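Local coordinates for putative amidohydrolase (PDB 3MKV), which acts as a prolidase of the amidohydrolase superfamily, probably using two zinc ions to hydrolyse dipeptides with a C-terminal proline, at residues M321-D326 with D337-L342; F6-G11 with H48-K53; V66-I71 with L88-I93; S132-S137 with R182-M187. All blocks are in the same frame, centred on the assembly; numbering follows the deposited sequence. Where two conformers were deposited one is given.

Contact 1 of 4, residues M321-D326 with D337-L342; sequences MGFGTD and DEFRIL. With ZN (zinc ion), chain I.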
loop_
_atom_site.group_PDB
_atom_site.type_symbol
_atom_site.label_atom_id
_atom_site.label_comp_id
_atom_site.label_asym_id
_atom_site.label_seq_id
_atom_site.Cartn_x
_atom_site.Cartn_y
_atom_site.Cartn_z
ATOM N N MET A 321 14.736 21.931 41.281
ATOM C CA MET A 321 14.278 20.542 41.275
ATOM C C MET A 321 12.773 20.427 41.499
ATOM O O MET A 321 12.209 21.106 42.353
ATOM C CB MET A 321 15.014 19.727 42.338
ATOM C CG MET A 321 16.426 19.352 41.941
ATOM S SD MET A 321 17.240 18.274 43.124
ATOM C CE MET A 321 17.794 19.466 44.342
ATOM N N GLY A 322 12.124 19.564 40.721
ATOM C CA GLY A 322 10.695 19.322 40.873
ATOM C C GLY A 322 10.486 17.980 41.535
ATOM O O GLY A 322 11.432 17.253 41.785
ATOM N N PHE A 323 9.240 17.635 41.815
ATOM C CA PHE A 323 8.946 16.375 42.491
ATOM C C PHE A 323 8.383 15.361 41.493
ATOM O O PHE A 323 7.483 15.675 40.706
ATOM C CB PHE A 323 7.966 16.638 43.639
ATOM C CG PHE A 323 7.525 15.406 44.381
ATOM C CD1 PHE A 323 8.066 15.095 45.620
ATOM C CD2 PHE A 323 6.534 14.583 43.864
ATOM C CE1 PHE A 323 7.642 13.965 46.325
ATOM C CE2 PHE A 323 6.106 13.454 44.563
ATOM C CZ PHE A 323 6.665 13.148 45.794
ATOM N N GLY A 324 8.928 14.151 41.507
ATOM C CA GLY A 324 8.441 13.112 40.623
ATOM C C GLY A 324 8.650 11.732 41.195
ATOM O O GLY A 324 9.480 11.540 42.085
ATOM N N THR A 325 7.913 10.759 40.664
ATOM C CA THR A 325 7.945 9.409 41.203
ATOM C C THR A 325 8.254 8.340 40.147
ATOM O O THR A 325 9.124 7.490 40.366
ATOM C CB THR A 325 6.633 9.071 41.987
ATOM O OG1 THR A 325 5.495 9.213 41.126
ATOM C CG2 THR A 325 6.465 10.001 43.207
ATOM N N ASP A 326 7.532 8.373 39.022
ATOM C CA ASP A 326 7.765 7.449 37.897
ATOM C C ASP A 326 7.590 5.974 38.263
ATOM O O ASP A 326 8.401 5.133 37.874
ATOM C CB ASP A 326 9.163 7.666 37.296
ATOM C CG ASP A 326 9.340 6.983 35.944
ATOM O OD1 ASP A 326 8.327 6.733 35.253
ATOM O OD2 ASP A 326 10.498 6.694 35.566
ATOM N N ASP A 337 6.421 7.773 49.230
ATOM C CA ASP A 337 7.737 7.495 49.792
ATOM C C ASP A 337 8.825 8.382 49.209
ATOM O O ASP A 337 9.941 8.406 49.720
ATOM C CB ASP A 337 8.112 6.030 49.610
ATOM C CG ASP A 337 7.471 5.142 50.641
ATOM O OD1 ASP A 337 6.277 5.345 50.955
ATOM O OD2 ASP A 337 8.166 4.241 51.146
ATOM N N GLU A 338 8.511 9.104 48.139
ATOM C CA GLU A 338 9.518 9.962 47.525
ATOM C C GLU A 338 9.838 11.144 48.439
ATOM O O GLU A 338 10.880 11.780 48.297
ATOM C CB GLU A 338 9.084 10.430 46.128
ATOM C CG GLU A 338 10.056 11.390 45.421
ATOM C CD GLU A 338 11.279 10.695 44.821
ATOM O OE1 GLU A 338 12.128 11.404 44.222
ATOM O OE2 GLU A 338 11.390 9.449 44.946
ATOM N N PHE A 339 8.936 11.431 49.374
ATOM C CA PHE A 339 9.166 12.481 50.368
ATOM C C PHE A 339 10.203 12.007 51.379
ATOM O O PHE A 339 11.208 12.680 51.627
ATOM C CB PHE A 339 7.869 12.849 51.091
ATOM C CG PHE A 339 6.882 13.584 50.232
ATOM C CD1 PHE A 339 7.188 14.840 49.724
ATOM C CD2 PHE A 339 5.637 13.027 49.943
ATOM C CE1 PHE A 339 6.278 15.532 48.920
ATOM C CE2 PHE A 339 4.708 13.711 49.142
ATOM C CZ PHE A 339 5.031 14.961 48.627
ATOM N N ARG A 340 9.951 10.832 51.945
ATOM C CA ARG A 340 10.883 10.181 52.858
ATOM C C ARG A 340 12.290 10.109 52.266
ATOM O O ARG A 340 13.272 10.497 52.907
ATOM C CB ARG A 340 10.394 8.764 53.172
ATOM C CG ARG A 340 11.000 8.154 54.430
ATOM C CD ARG A 340 10.902 6.629 54.433
ATOM N NE ARG A 340 11.930 6.004 53.600
ATOM C CZ ARG A 340 11.677 5.167 52.595
ATOM N NH1 ARG A 340 10.425 4.842 52.302
ATOM N NH2 ARG A 340 12.677 4.651 51.886
ATOM N N ILE A 341 12.383 9.599 51.044
ATOM C CA ILE A 341 13.676 9.400 50.401
ATOM C C ILE A 341 14.433 10.717 50.217
ATOM O O ILE A 341 15.591 10.837 50.628
ATOM C CB ILE A 341 13.518 8.679 49.057
ATOM C CG1 ILE A 341 12.981 7.262 49.279
ATOM C CG2 ILE A 341 14.840 8.643 48.315
ATOM C CD1 ILE A 341 12.715 6.499 48.006
ATOM N N LEU A 342 13.784 11.709 49.612
ATOM C CA LEU A 342 14.409 13.020 49.434
ATOM C C LEU A 342 14.738 13.650 50.788
ATOM O O LEU A 342 15.689 14.419 50.913
ATOM C CB LEU A 342 13.505 13.953 48.621
ATOM C CG LEU A 342 13.115 13.535 47.194
ATOM C CD1 LEU A 342 11.962 14.379 46.638
ATOM C CD2 LEU A 342 14.306 13.591 46.255
HETATM ZN ZN ZN I . 8.582 7.887 33.177
HETATM O O HOH W 1 11.781 13.736 43.070
#
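Phe323 holds CG anti to the backbone N (chi1 177°), which carries its ring to helix 337-343. Glu338 leaves its backbone the same way, then bends at chi2 (77°), so that its carboxylate comes down beside Gly324. Segment 321-326 takes the place of the eighth strand of the TIM barrel, although it forms no regular strand here. Helix 337-343 packs on it through Glu338, Phe339 and Leu342. The rings of Phe323 and Phe339 form an offset stack, with centroids 4.5 Å apart and planes at 29°. Phe323 CE1 lies over one face of the Phe339 ring, toward the rim, and is 3.3 Å from Phe339 CE1. The methylene groups of Glu338 slide along the Phe323 ring, with Glu338 CG 3.6 Å from Phe323 CE1. Leu342 CD1 adds a looser apolar touch, 4.1 Å from Phe323 CD1. The Glu338 carboxylate is buried. It accepts hydrogen bonds from the backbone N of Leu277 and of Val278, at the start of helix 277-286, which probably favours its charged form. Water 1 joins it to the loop: the water lies 2.6 Å from Glu338 OE1, to which it can donate, and accepts from Gly324 N (3.3 Å). Thr325 OG1 is held by Asp63. The segment ends at the metal site, as expected for the last barrel strand of this superfamily. There Asp326 OD1 binds the zinc ion at 2.4 Å.

Contact 2 of 4, residues F6-G11 with H48-K53; sequences FLFRNG and HVIDVK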
loop_
_atom_site.group_PDB
_atom_site.type_symbol
_atom_site.label_atom_id
_atom_site.label_comp_id
_atom_site.label_asym_id
_atom_site.label_seq_id
_atom_site.Cartn_x
_atom_site.Cartn_y
_atom_site.Cartn_z
ATOM N N PHE A 6 -16.502 27.843 51.258
ATOM C CA PHE A 6 -15.842 27.147 52.356
ATOM C C PHE A 6 -14.894 28.084 53.100
ATOM O O PHE A 6 -14.219 28.929 52.495
ATOM C CB PHE A 6 -15.068 25.926 51.857
ATOM C CG PHE A 6 -15.938 24.841 51.305
ATOM C CD1 PHE A 6 -16.275 23.744 52.080
ATOM C CD2 PHE A 6 -16.421 24.913 50.006
ATOM C CE1 PHE A 6 -17.077 22.735 51.570
ATOM C CE2 PHE A 6 -17.228 23.908 49.490
ATOM C CZ PHE A 6 -17.557 22.818 50.273
ATOM N N LEU A 7 -14.856 27.929 54.417
ATOM C CA LEU A 7 -13.959 28.723 55.237
ATOM C C LEU A 7 -13.158 27.842 56.193
ATOM O O LEU A 7 -13.692 27.288 57.159
ATOM C CB LEU A 7 -14.728 29.809 55.997
ATOM C CG LEU A 7 -13.828 30.814 56.715
ATOM C CD1 LEU A 7 -14.545 32.134 56.929
ATOM C CD2 LEU A 7 -13.354 30.246 58.040
ATOM N N PHE A 8 -11.873 27.703 55.889
ATOM C CA PHE A 8 -10.945 27.002 56.755
ATOM C C PHE A 8 -10.564 27.914 57.910
ATOM O O PHE A 8 -10.188 29.070 57.694
ATOM C CB PHE A 8 -9.702 26.605 55.971
ATOM C CG PHE A 8 -9.951 25.537 54.944
ATOM C CD1 PHE A 8 -9.710 24.206 55.239
ATOM C CD2 PHE A 8 -10.421 25.865 53.685
ATOM C CE1 PHE A 8 -9.933 23.222 54.298
ATOM C CE2 PHE A 8 -10.650 24.886 52.744
ATOM C CZ PHE A 8 -10.407 23.564 53.050
ATOM N N ARG A 9 -10.665 27.406 59.129
ATOM C CA ARG A 9 -10.403 28.180 60.334
ATOM C C ARG A 9 -9.673 27.358 61.412
ATOM O O ARG A 9 -9.835 26.160 61.487
ATOM C CB ARG A 9 -11.735 28.693 60.892
ATOM C CG ARG A 9 -11.615 29.763 61.963
ATOM C CD ARG A 9 -12.979 30.126 62.548
ATOM N NE ARG A 9 -13.568 29.026 63.311
ATOM C CZ ARG A 9 -13.137 28.629 64.505
ATOM N NH1 ARG A 9 -13.738 27.619 65.129
ATOM N NH2 ARG A 9 -12.107 29.242 65.076
ATOM N N ASN A 10 -8.937 28.030 62.279
ATOM C CA ASN A 10 -8.304 27.374 63.422
ATOM C C ASN A 10 -7.198 26.361 63.098
ATOM O O ASN A 10 -7.145 25.271 63.687
ATOM C CB ASN A 10 -9.363 26.700 64.287
ATOM C CG ASN A 10 -8.943 26.599 65.735
ATOM O OD1 ASN A 10 -8.451 27.571 66.315
ATOM N ND2 ASN A 10 -9.129 25.423 66.330
ATOM N N GLY A 11 -6.303 26.725 62.183
ATOM C CA GLY A 11 -5.190 25.850 61.838
ATOM C C GLY A 11 -3.899 26.573 61.504
ATOM O O GLY A 11 -3.854 27.805 61.425
ATOM N N HIS A 48 -19.403 27.576 54.352
ATOM C CA HIS A 48 -19.397 26.339 55.117
ATOM C C HIS A 48 -18.049 26.258 55.827
ATOM O O HIS A 48 -17.006 26.122 55.189
ATOM C CB HIS A 48 -19.595 25.138 54.196
ATOM C CG HIS A 48 -19.327 23.819 54.853
ATOM N ND1 HIS A 48 -20.283 22.831 54.959
ATOM C CD2 HIS A 48 -18.209 23.323 55.438
ATOM C CE1 HIS A 48 -19.766 21.784 55.579
ATOM N NE2 HIS A 48 -18.509 22.057 55.881
ATOM N N VAL A 49 -18.076 26.364 57.150
ATOM C CA VAL A 49 -16.855 26.482 57.941
ATOM C C VAL A 49 -16.185 25.143 58.215
ATOM O O VAL A 49 -16.839 24.172 58.590
ATOM C CB VAL A 49 -17.131 27.187 59.292
ATOM C CG1 VAL A 49 -15.962 26.983 60.270
ATOM C CG2 VAL A 49 -17.416 28.665 59.071
ATOM N N ILE A 50 -14.868 25.105 58.045
ATOM C CA ILE A 50 -14.105 23.899 58.337
ATOM C C ILE A 50 -13.126 24.129 59.486
ATOM O O ILE A 50 -12.178 24.906 59.375
ATOM C CB ILE A 50 -13.384 23.378 57.078
ATOM C CG1 ILE A 50 -14.423 23.014 56.008
ATOM C CG2 ILE A 50 -12.498 22.186 57.422
ATOM C CD1 ILE A 50 -13.858 22.751 54.634
ATOM N N ASP A 51 -13.372 23.454 60.602
ATOM C CA ASP A 51 -12.549 23.632 61.783
ATOM C C ASP A 51 -11.449 22.587 61.813
ATOM O O ASP A 51 -11.717 21.389 61.875
ATOM C CB ASP A 51 -13.404 23.556 63.047
ATOM C CG ASP A 51 -12.795 24.314 64.212
ATOM O OD1 ASP A 51 -11.614 24.061 64.540
ATOM O OD2 ASP A 51 -13.507 25.162 64.799
ATOM N N VAL A 52 -10.208 23.056 61.786
ATOM C CA VAL A 52 -9.063 22.180 61.602
ATOM C C VAL A 52 -8.451 21.659 62.905
ATOM O O VAL A 52 -7.471 20.913 62.869
ATOM C CB VAL A 52 -7.974 22.878 60.748
ATOM C CG1 VAL A 52 -6.825 21.926 60.457
ATOM C CG2 VAL A 52 -8.577 23.396 59.451
ATOM N N LYS A 53 -9.025 22.045 64.044
ATOM C CA LYS A 53 -8.541 21.579 65.348
ATOM C C LYS A 53 -7.027 21.636 65.431
ATOM O O LYS A 53 -6.380 20.680 65.875
ATOM C CB LYS A 53 -9.007 20.149 65.643
ATOM C CG LYS A 53 -10.456 20.029 66.095
ATOM C CD LYS A 53 -10.666 20.676 67.465
ATOM C CE LYS A 53 -9.900 19.949 68.576
ATOM N NZ LYS A 53 -10.633 18.761 69.101
#
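Strands 6-9 and 48-51 run parallel, with axes 4.4 Å apart at closest approach, and their directions differ by 24°. Phe6, Leu7, Phe8 and Arg9 pair in turn with His48, Val49, Ile50 and Asp51. The hydrogen bonds alternate as in any parallel ladder. Leu7 N donates to His48 O, and Leu7 O accepts from Ile50 N at a short 2.6 Å along a nearly straight line (177°). Arg9 N and Arg9 O repeat the pattern with Ile50 O and Val52 N. One face carries Phe6, Phe8, His48 and Ile50. Ile50 CG1 lies anti to the carbonyl carbon, and its CD1 reaches both phenyl rings. Ile50 CD1 sits over the face of Phe8 in a CH-pi contact, 4.1 Å from the centroid, and lies 3.7 Å from Phe6 CD1. Phe6 and His48 lie side by side, their rings oblique. His48 NE2 is hydrogen-bonded to Glu416. The opposite face carries a salt bridge. In one of its two conformers Arg9 bends at chi3 (67°), and Arg9 NH1 makes a salt bridge to Asp51 OD2 at 2.5 Å, with guanidinium and carboxylate nearly perpendicular. Asp51 OD1 accepts weak hydrogen bonds from Asn10 ND2 and from the backbone N of Lys53. Beyond Arg9 the chain turns a corner at Asn10 and Gly11. The pair belongs to the small beta domain that accompanies the barrel in many amidohydrolases. Strand 48-51 is outermost in a four-stranded sheet, and strand 25-30 flanks strand 5-9 on its other side. Phe8 and Val52 pack on strands 56-63 and 380-383.

Contact 3 of 4, residues V66-I71 with L88-I93; sequences VHVVAI and LRAVPI. With ZN (zinc ion), chain I.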
loop_
_atom_site.group_PDB
_atom_site.type_symbol
_atom_site.label_atom_id
_atom_site.label_comp_id
_atom_site.label_asym_id
_atom_site.label_seq_id
_atom_site.Cartn_x
_atom_site.Cartn_y
_atom_site.Cartn_z
ATOM N N VAL A 66 4.369 10.994 36.366
ATOM C CA VAL A 66 3.654 9.749 36.580
ATOM C C VAL A 66 3.304 9.134 35.237
ATOM O O VAL A 66 3.344 9.797 34.202
ATOM C CB VAL A 66 2.346 9.955 37.423
ATOM C CG1 VAL A 66 2.665 10.577 38.766
ATOM C CG2 VAL A 66 1.355 10.826 36.677
ATOM N N HIS A 67 2.979 7.850 35.266
ATOM C CA HIS A 67 2.350 7.185 34.138
ATOM C C HIS A 67 1.063 6.532 34.617
ATOM O O HIS A 67 1.073 5.507 35.284
ATOM C CB HIS A 67 3.294 6.159 33.522
ATOM C CG HIS A 67 4.566 6.760 33.014
ATOM N ND1 HIS A 67 4.636 7.461 31.831
ATOM C CD2 HIS A 67 5.816 6.776 33.535
ATOM C CE1 HIS A 67 5.874 7.877 31.640
ATOM N NE2 HIS A 67 6.610 7.480 32.663
ATOM N N VAL A 68 -0.059 7.144 34.288
ATOM C CA VAL A 68 -1.319 6.634 34.783
ATOM C C VAL A 68 -1.662 5.276 34.177
ATOM O O VAL A 68 -2.288 4.444 34.833
ATOM C CB VAL A 68 -2.458 7.659 34.604
ATOM C CG1 VAL A 68 -3.807 6.962 34.592
ATOM C CG2 VAL A 68 -2.388 8.709 35.716
ATOM N N VAL A 69 -1.239 5.030 32.940
ATOM C CA VAL A 69 -1.601 3.766 32.303
ATOM C C VAL A 69 -0.520 2.717 32.410
ATOM O O VAL A 69 -0.619 1.668 31.785
ATOM C CB VAL A 69 -2.038 3.918 30.819
ATOM C CG1 VAL A 69 -2.974 5.109 30.670
ATOM C CG2 VAL A 69 -0.831 4.024 29.893
ATOM N N ALA A 70 0.513 2.998 33.202
ATOM C CA ALA A 70 1.528 1.991 33.502
ATOM C C ALA A 70 0.968 1.061 34.557
ATOM O O ALA A 70 1.389 1.093 35.712
ATOM C CB ALA A 70 2.794 2.636 33.987
ATOM N N ILE A 71 0.008 0.237 34.142
ATOM C CA ILE A 71 -0.761 -0.601 35.057
ATOM C C ILE A 71 -0.015 -1.868 35.458
ATOM O O ILE A 71 -0.467 -2.605 36.341
ATOM C CB ILE A 71 -2.138 -0.992 34.465
ATOM C CG1 ILE A 71 -1.968 -1.804 33.176
ATOM C CG2 ILE A 71 -2.996 0.237 34.204
ATOM C CD1 ILE A 71 -3.270 -2.451 32.697
ATOM N N LEU A 88 -9.998 0.854 32.363
ATOM C CA LEU A 88 -10.609 0.468 33.626
ATOM C C LEU A 88 -9.568 0.253 34.729
ATOM O O LEU A 88 -9.788 0.614 35.885
ATOM C CB LEU A 88 -11.437 -0.808 33.424
ATOM C CG LEU A 88 -12.953 -0.735 33.190
ATOM C CD1 LEU A 88 -13.443 0.609 32.653
ATOM C CD2 LEU A 88 -13.397 -1.893 32.312
ATOM N N ARG A 89 -8.429 -0.331 34.376
ATOM C CA ARG A 89 -7.373 -0.556 35.378
ATOM C C ARG A 89 -6.628 0.709 35.801
ATOM O O ARG A 89 -5.925 0.698 36.806
ATOM C CB ARG A 89 -6.381 -1.623 34.918
ATOM C CG ARG A 89 -6.938 -3.036 34.968
ATOM C CD ARG A 89 -5.895 -3.982 35.532
ATOM N NE ARG A 89 -5.282 -4.808 34.498
ATOM C CZ ARG A 89 -4.138 -5.471 34.654
ATOM N NH1 ARG A 89 -3.654 -6.213 33.661
ATOM N NH2 ARG A 89 -3.472 -5.380 35.800
ATOM N N ALA A 90 -6.795 1.790 35.041
ATOM C CA ALA A 90 -6.190 3.089 35.359
ATOM C C ALA A 90 -6.999 3.901 36.370
ATOM O O ALA A 90 -6.449 4.738 37.092
ATOM C CB ALA A 90 -5.980 3.909 34.079
ATOM N N VAL A 91 -8.303 3.659 36.418
ATOM C CA VAL A 91 -9.192 4.391 37.327
ATOM C C VAL A 91 -8.813 4.321 38.827
ATOM O O VAL A 91 -8.682 5.351 39.497
ATOM C CB VAL A 91 -10.655 3.949 37.122
ATOM C CG1 VAL A 91 -11.547 4.523 38.222
ATOM C CG2 VAL A 91 -11.156 4.357 35.704
ATOM N N PRO A 92 -8.659 3.106 39.365
ATOM C CA PRO A 92 -8.202 2.979 40.744
ATOM C C PRO A 92 -6.851 3.666 40.963
ATOM O O PRO A 92 -6.620 4.261 42.017
ATOM C CB PRO A 92 -8.078 1.462 40.942
ATOM C CG PRO A 92 -8.081 0.878 39.556
ATOM C CD PRO A 92 -8.913 1.800 38.739
ATOM N N ILE A 93 -5.973 3.592 39.970
ATOM C CA ILE A 93 -4.664 4.243 40.054
ATOM C C ILE A 93 -4.764 5.758 40.224
ATOM O O ILE A 93 -4.119 6.333 41.092
ATOM C CB ILE A 93 -3.777 3.908 38.833
ATOM C CG1 ILE A 93 -3.441 2.411 38.827
ATOM C CG2 ILE A 93 -2.508 4.745 38.856
ATOM C CD1 ILE A 93 -2.543 1.977 37.701
HETATM ZN ZN ZN I . 8.582 7.887 33.177
#
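His67 binds the zinc ion through NE2 at 2.1 Å. It is the second histidine of the HxH motif at the C-terminal end of the first strand of the TIM barrel in this superfamily, and His65 is the first. The other ring nitrogen, ND1, is hydrogen-bonded to Gly109 O, which fixes the rotation of the imidazole. Behind the ligand the chain folds back in a type I beta turn from His67 to Ala70, and Ala70 is the centre of an inverse gamma turn. Gln332 NE2 hydrogen-bonds to both His67 O and Ala70 O. This folded loop rests on helix 83-99 through apolar contacts. Val68 CG1 is anti to its backbone N and meets Ala90 CB at 3.8 Å. Ile93 CD1 touches both Val68 O and Ile71 CG2, at 3.8 and 3.9 Å. Ile71 puts CG1 in the crowded position between the backbone N and the carbonyl carbon (chi1 61°), and CD1 extends from there to Arg89. The helix is kinked where Pro92 has no N-H to give to the preceding turn. It has the metal loop on one side and forms part of a subunit interface with its Leu88 and Val91, which pack on a second subunit. Arg89 has its salt bridge with Glu72. The Arg89 chain bends at chi2 and chi3, and one face of its guanidinium receives Ile71 CD1 3.5 Å above the plane, nearest to Arg89 NE at 3.6 Å.

Contact 4 of 4, residues S132-S137 with R182-M187; sequences SGRALS and REELQM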
loop_
_atom_site.group_PDB
_atom_site.type_symbol
_atom_site.label_atom_id
_atom_site.label_comp_id
_atom_site.label_asym_id
_atom_site.label_seq_id
_atom_site.Cartn_x
_atom_site.Cartn_y
_atom_site.Cartn_z
ATOM N N SER A 132 1.181 14.341 28.431
ATOM C CA SER A 132 2.184 14.402 27.382
ATOM C C SER A 132 1.726 13.717 26.095
ATOM O O SER A 132 2.351 13.883 25.053
ATOM C CB SER A 132 3.462 13.714 27.856
ATOM O OG SER A 132 4.101 14.456 28.877
ATOM N N GLY A 133 0.642 12.947 26.176
ATOM C CA GLY A 133 0.290 12.015 25.115
ATOM C C GLY A 133 1.299 10.872 25.110
ATOM O O GLY A 133 1.692 10.368 26.165
ATOM N N ARG A 134 1.734 10.460 23.926
ATOM C CA ARG A 134 2.756 9.427 23.833
ATOM C C ARG A 134 4.162 10.024 23.789
ATOM O O ARG A 134 4.410 10.998 23.085
ATOM C CB ARG A 134 2.522 8.555 22.605
ATOM C CG ARG A 134 1.386 7.576 22.780
ATOM C CD ARG A 134 1.065 6.908 21.455
ATOM N NE ARG A 134 0.384 7.807 20.521
ATOM C CZ ARG A 134 0.341 7.609 19.207
ATOM N NH1 ARG A 134 0.957 6.564 18.680
ATOM N NH2 ARG A 134 -0.306 8.453 18.418
ATOM N N ALA A 135 5.070 9.431 24.552
ATOM C CA ALA A 135 6.468 9.823 24.528
ATOM C C ALA A 135 7.055 9.578 23.145
ATOM O O ALA A 135 6.816 8.532 22.540
ATOM C CB ALA A 135 7.236 9.030 25.560
ATOM N N LEU A 136 7.829 10.534 22.643
ATOM C CA LEU A 136 8.540 10.334 21.378
ATOM C C LEU A 136 9.867 9.599 21.585
ATOM O O LEU A 136 10.696 9.987 22.396
ATOM C CB LEU A 136 8.768 11.658 20.657
ATOM C CG LEU A 136 7.685 12.096 19.658
ATOM C CD1 LEU A 136 6.299 12.135 20.281
ATOM C CD2 LEU A 136 8.033 13.447 19.073
ATOM N N SER A 137 10.056 8.520 20.847
ATOM C CA SER A 137 11.291 7.761 20.917
ATOM C C SER A 137 11.778 7.479 19.502
ATOM O O SER A 137 10.980 7.422 18.556
ATOM C CB SER A 137 11.059 6.446 21.658
ATOM O OG SER A 137 12.202 5.617 21.584
ATOM N N ARG A 182 3.098 17.456 16.136
ATOM C CA ARG A 182 1.921 18.189 15.695
ATOM C C ARG A 182 0.662 17.359 15.939
ATOM O O ARG A 182 -0.373 17.891 16.350
ATOM C CB ARG A 182 2.057 18.600 14.226
ATOM C CG ARG A 182 3.080 19.718 14.000
ATOM C CD ARG A 182 3.331 19.948 12.512
ATOM N NE ARG A 182 4.277 21.032 12.295
ATOM C CZ ARG A 182 4.820 21.346 11.125
ATOM N NH1 ARG A 182 4.499 20.675 10.028
ATOM N NH2 ARG A 182 5.666 22.359 11.050
ATOM N N GLU A 183 0.766 16.053 15.719
ATOM C CA GLU A 183 -0.322 15.117 16.018
ATOM C C GLU A 183 -0.686 15.059 17.503
ATOM O O GLU A 183 -1.866 15.107 17.861
ATOM C CB GLU A 183 0.027 13.710 15.502
ATOM C CG GLU A 183 0.181 13.681 13.979
ATOM C CD GLU A 183 0.536 12.314 13.439
ATOM O OE1 GLU A 183 0.509 11.347 14.221
ATOM O OE2 GLU A 183 0.847 12.209 12.230
ATOM N N GLU A 184 0.321 14.954 18.366
ATOM C CA GLU A 184 0.073 14.872 19.790
ATOM C C GLU A 184 -0.563 16.165 20.281
ATOM O O GLU A 184 -1.502 16.152 21.083
ATOM C CB GLU A 184 1.369 14.579 20.569
ATOM C CG GLU A 184 1.984 13.203 20.313
ATOM C CD GLU A 184 0.997 12.055 20.491
ATOM O OE1 GLU A 184 0.300 12.013 21.529
ATOM O OE2 GLU A 184 0.927 11.187 19.590
ATOM N N LEU A 185 -0.049 17.288 19.796
ATOM C CA LEU A 185 -0.601 18.576 20.159
ATOM C C LEU A 185 -2.058 18.734 19.681
ATOM O O LEU A 185 -2.908 19.213 20.432
ATOM C CB LEU A 185 0.285 19.699 19.615
ATOM C CG LEU A 185 1.662 19.877 20.270
ATOM C CD1 LEU A 185 2.490 20.911 19.538
ATOM C CD2 LEU A 185 1.499 20.284 21.717
ATOM N N GLN A 186 -2.353 18.331 18.448
ATOM C CA GLN A 186 -3.723 18.462 17.948
ATOM C C GLN A 186 -4.654 17.555 18.742
ATOM O O GLN A 186 -5.834 17.874 18.922
ATOM C CB GLN A 186 -3.834 18.171 16.438
ATOM C CG GLN A 186 -4.255 16.750 16.090
ATOM C CD GLN A 186 -5.776 16.495 16.165
ATOM O OE1 GLN A 186 -6.583 17.208 15.556
ATOM N NE2 GLN A 186 -6.160 15.443 16.888
ATOM N N MET A 187 -4.121 16.436 19.226
ATOM C CA MET A 187 -4.919 15.499 19.999
ATOM C C MET A 187 -5.147 15.985 21.444
ATOM O O MET A 187 -5.977 15.425 22.171
ATOM C CB MET A 187 -4.338 14.076 19.935
ATOM C CG MET A 187 -4.865 13.257 18.737
ATOM S SD MET A 187 -4.275 11.550 18.514
ATOM C CE MET A 187 -2.514 11.758 18.640
HETATM O O HOH W 2 -1.472 10.050 21.769
HETATM O O HOH W 3 -1.160 9.000 15.524
#
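Arg134 and Glu184 cross at about a right angle, their guanidinium and carboxylate planes 75° apart. Glu184 bends at chi2 (-52°), and its two oxygens take different partners. Glu184 OE1 accepts the backbone N-H of Arg134 at 3.2 Å in a nearly straight bond, the donor standing well above the carboxylate plane. Glu184 OE2 makes a salt bridge to Arg134 NH2, also 3.2 Å. Water 2 closes a second path, accepting from Arg134 NE and donating to Glu184 OE1 at 2.7 Å. Water 3 links Arg134 NH2 to Glu183 OE1. The methyl CE of Met187 lies at the edge of the guanidinium, near its plane, 4.0 Å from Arg134 NH2. Gly133 has a positive phi (70°), and Gly133 CA lies 3.6 Å from Glu184 OE1. Arg169 makes salt bridges to both Glu184 and Glu183, which probably helps to keep the carboxylates ionised. The outer side of the helix meets a third subunit, where Arg182 bridges to Asp172 and Glu216 of that chain. The arrangement is a beta-alpha unit of the TIM barrel, in which the loop leaving strand 128-131 is tied to helix 174-187, reached after a long insertion that holds strands 135-137 and 168-170.

How the contacts relate
Contacts 1 and 3 meet at the active site. Asp326 and His67 bind the same zinc ion, and Asp326 OD1 lies 3.0 Å from His67 CD2. His65 and the carboxylated Lys193 complete that site, and Lys193 also serves the second zinc with His234 and His254. From this shared metal the two contacts run outward to different barrel helices, their centres about 19 Å apart. Contact 4 belongs to the same barrel. Its nearest atoms are about 6 Å from contact 3, and the side chain of Ser132 is about 9 Å from a zinc ion. Contact 2 stands apart in the beta domain, its nearest atoms about 18 Å from contact 1 and 29 Å from contact 4.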